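BugD (PDB 2F5X) binds aspartic acid as a periplasmic solute receptor of the tripartite tricarboxylate transporter family, probably for uptake into the cell. Local coordinates at residues Asn124-Leu129 with Ala207-Ser212. Numbering follows the deposited sequence.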
loop_
_atom_site.group_PDB
_atom_site.type_symbol
_atom_site.label_atom_id
_atom_site.label_comp_id
_atom_site.label_asym_id
_atom_site.label_seq_id
_atom_site.Cartn_x
_atom_site.Cartn_y
_atom_site.Cartn_z
ATOM N N ASN A 124 22.187 -13.518 -3.814
ATOM C CA ASN A 124 22.097 -13.482 -2.359
ATOM C C ASN A 124 22.143 -12.091 -1.758
ATOM O O ASN A 124 21.939 -11.939 -0.561
ATOM C CB ASN A 124 23.189 -14.362 -1.741
ATOM C CG ASN A 124 22.908 -15.835 -1.931
ATOM O OD1 ASN A 124 21.758 -16.233 -2.042
ATOM N ND2 ASN A 124 23.956 -16.650 -1.968
ATOM N N ASN A 125 22.385 -11.076 -2.589
ATOM C CA ASN A 125 22.428 -9.694 -2.106
ATOM C C ASN A 125 21.999 -8.712 -3.198
ATOM O O ASN A 125 21.839 -9.111 -4.361
ATOM C CB ASN A 125 23.814 -9.347 -1.518
ATOM C CG ASN A 125 24.929 -9.384 -2.561
ATOM O OD1 ASN A 125 24.831 -8.758 -3.604
ATOM N ND2 ASN A 125 26.004 -10.104 -2.262
ATOM N N ILE A 126 21.779 -7.452 -2.827
ATOM C CA ILE A 126 21.234 -6.474 -3.775
ATOM C C ILE A 126 22.170 -6.190 -4.966
ATOM O O ILE A 126 21.693 -6.011 -6.087
ATOM C CB ILE A 126 20.776 -5.166 -3.046
ATOM C CG1 ILE A 126 20.071 -4.187 -4.004
ATOM C CG2 ILE A 126 21.945 -4.471 -2.327
ATOM C CD1 ILE A 126 18.805 -4.724 -4.681
ATOM N N LYS A 127 23.483 -6.174 -4.732
ATOM C CA LYS A 127 24.439 -5.993 -5.825
ATOM C C LYS A 127 24.305 -7.141 -6.829
ATOM O O LYS A 127 24.195 -6.912 -8.040
ATOM C CB LYS A 127 25.878 -5.911 -5.301
ATOM C CG LYS A 127 26.898 -5.697 -6.409
ATOM C CD LYS A 127 28.313 -5.592 -5.861
ATOM C CE LYS A 127 29.292 -5.275 -6.982
ATOM N NZ LYS A 127 29.650 -6.505 -7.738
ATOM N N GLU A 128 24.295 -8.368 -6.314
ATOM C CA GLU A 128 24.148 -9.546 -7.159
ATOM C C GLU A 128 22.788 -9.616 -7.807
ATOM O O GLU A 128 22.674 -10.105 -8.929
ATOM C CB GLU A 128 24.385 -10.821 -6.376
ATOM C CG GLU A 128 25.819 -10.986 -5.955
ATOM C CD GLU A 128 25.958 -11.893 -4.760
ATOM O OE1 GLU A 128 24.936 -12.454 -4.299
ATOM O OE2 GLU A 128 27.094 -12.039 -4.282
ATOM N N LEU A 129 21.760 -9.134 -7.110
ATOM C CA LEU A 129 20.424 -9.084 -7.702
ATOM C C LEU A 129 20.395 -8.222 -8.959
ATOM O O LEU A 129 19.868 -8.647 -9.997
ATOM C CB LEU A 129 19.371 -8.587 -6.698
ATOM C CG LEU A 129 17.959 -8.406 -7.279
ATOM C CD1 LEU A 129 17.323 -9.750 -7.625
ATOM C CD2 LEU A 129 17.053 -7.626 -6.336
ATOM N N ALA A 207 15.513 -11.899 0.589
ATOM C CA ALA A 207 15.230 -10.494 0.877
ATOM C C ALA A 207 16.478 -9.664 0.626
ATOM O O ALA A 207 17.554 -10.016 1.098
ATOM C CB ALA A 207 14.725 -10.329 2.319
ATOM N N TYR A 208 16.331 -8.567 -0.119
ATOM C CA TYR A 208 17.496 -7.840 -0.648
ATOM C C TYR A 208 17.689 -6.415 -0.147
ATOM O O TYR A 208 18.820 -5.970 0.052
ATOM C CB TYR A 208 17.449 -7.836 -2.175
ATOM C CG TYR A 208 17.474 -9.229 -2.758
ATOM C CD1 TYR A 208 18.679 -9.924 -2.904
ATOM C CD2 TYR A 208 16.294 -9.860 -3.151
ATOM C CE1 TYR A 208 18.707 -11.208 -3.451
ATOM C CE2 TYR A 208 16.313 -11.145 -3.684
ATOM C CZ TYR A 208 17.520 -11.814 -3.824
ATOM O OH TYR A 208 17.524 -13.083 -4.353
ATOM N N ALA A 209 16.592 -5.693 0.041
ATOM C CA ALA A 209 16.676 -4.268 0.340
ATOM C C ALA A 209 15.338 -3.720 0.792
ATOM O O ALA A 209 14.293 -4.314 0.524
ATOM C CB ALA A 209 17.152 -3.493 -0.897
ATOM N N VAL A 210 15.382 -2.566 1.449
ATOM C CA VAL A 210 14.169 -1.846 1.842
ATOM C C VAL A 210 14.103 -0.496 1.125
ATOM O O VAL A 210 15.119 -0.015 0.624
ATOM C CB VAL A 210 14.092 -1.648 3.374
ATOM C CG1 VAL A 210 13.956 -3.007 4.071
ATOM C CG2 VAL A 210 15.327 -0.875 3.899
ATOM N N THR A 211 12.915 0.106 1.072
ATOM C CA THR A 211 12.719 1.352 0.325
ATOM C C THR A 211 12.609 2.581 1.219
ATOM O O THR A 211 12.264 3.669 0.748
ATOM C CB THR A 211 11.458 1.270 -0.541
ATOM O OG1 THR A 211 10.326 1.059 0.315
ATOM C CG2 THR A 211 11.501 0.043 -1.462
ATOM N N SER A 212 12.876 2.401 2.508
ATOM C CA SER A 212 12.887 3.508 3.458
ATOM C C SER A 212 14.203 4.294 3.389
ATOM O O SER A 212 15.177 3.828 2.797
ATOM C CB SER A 212 12.639 2.976 4.871
ATOM O OG SER A 212 13.435 1.827 5.101
HETATM O O HOH W 1 21.262 -7.236 0.040
#
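The Tyr208 ring carries Leu129 CD2 over one face, a CH-pi contact 4.2 Å from the ring centroid, with the methyl displaced toward the rim beside Tyr208 CG and Tyr208 CD2. At the ring edge runs the backbone of Asn125: its N lies in the ring plane, and its carbonyl carbon stands 3.5 Å from Tyr208 CD1. The Leu129 and Tyr208 side chains cross at about a right angle; Leu129 CG is anti to its backbone N (chi1 176°), and CD2, anti to CA, extends over the ring. Tyr208 OH is hydrogen-bonded to Pro123 O, which ties the phenol to the chain leading into the helix, while Phe121 and Ala117 also touch the side chain. The contact thus packs the first turn of helix 126-136 against strand 206-210, which pairs antiparallel with strand 102-117 in the mixed sheet of this periplasmic-binding-protein fold. Asn125 is the N-cap: its OD1 accepts from Glu128 N at 2.8 Å in a nearly straight bond (171°). Glu128 OE1 in turn accepts from Asn124 N at 3.0 Å, so its carboxylate reaches back to the residue before the cap. No direct hydrogen bond joins the two segments; instead one water accepts from Ile126 N (2.9 Å) and donates to Tyr208 O (2.8 Å), serving an amide of the first turn. Beside this bridge Ile126 CD1 lies against the CB atoms of Tyr208 and Ala209, the latter at 4.3 Å.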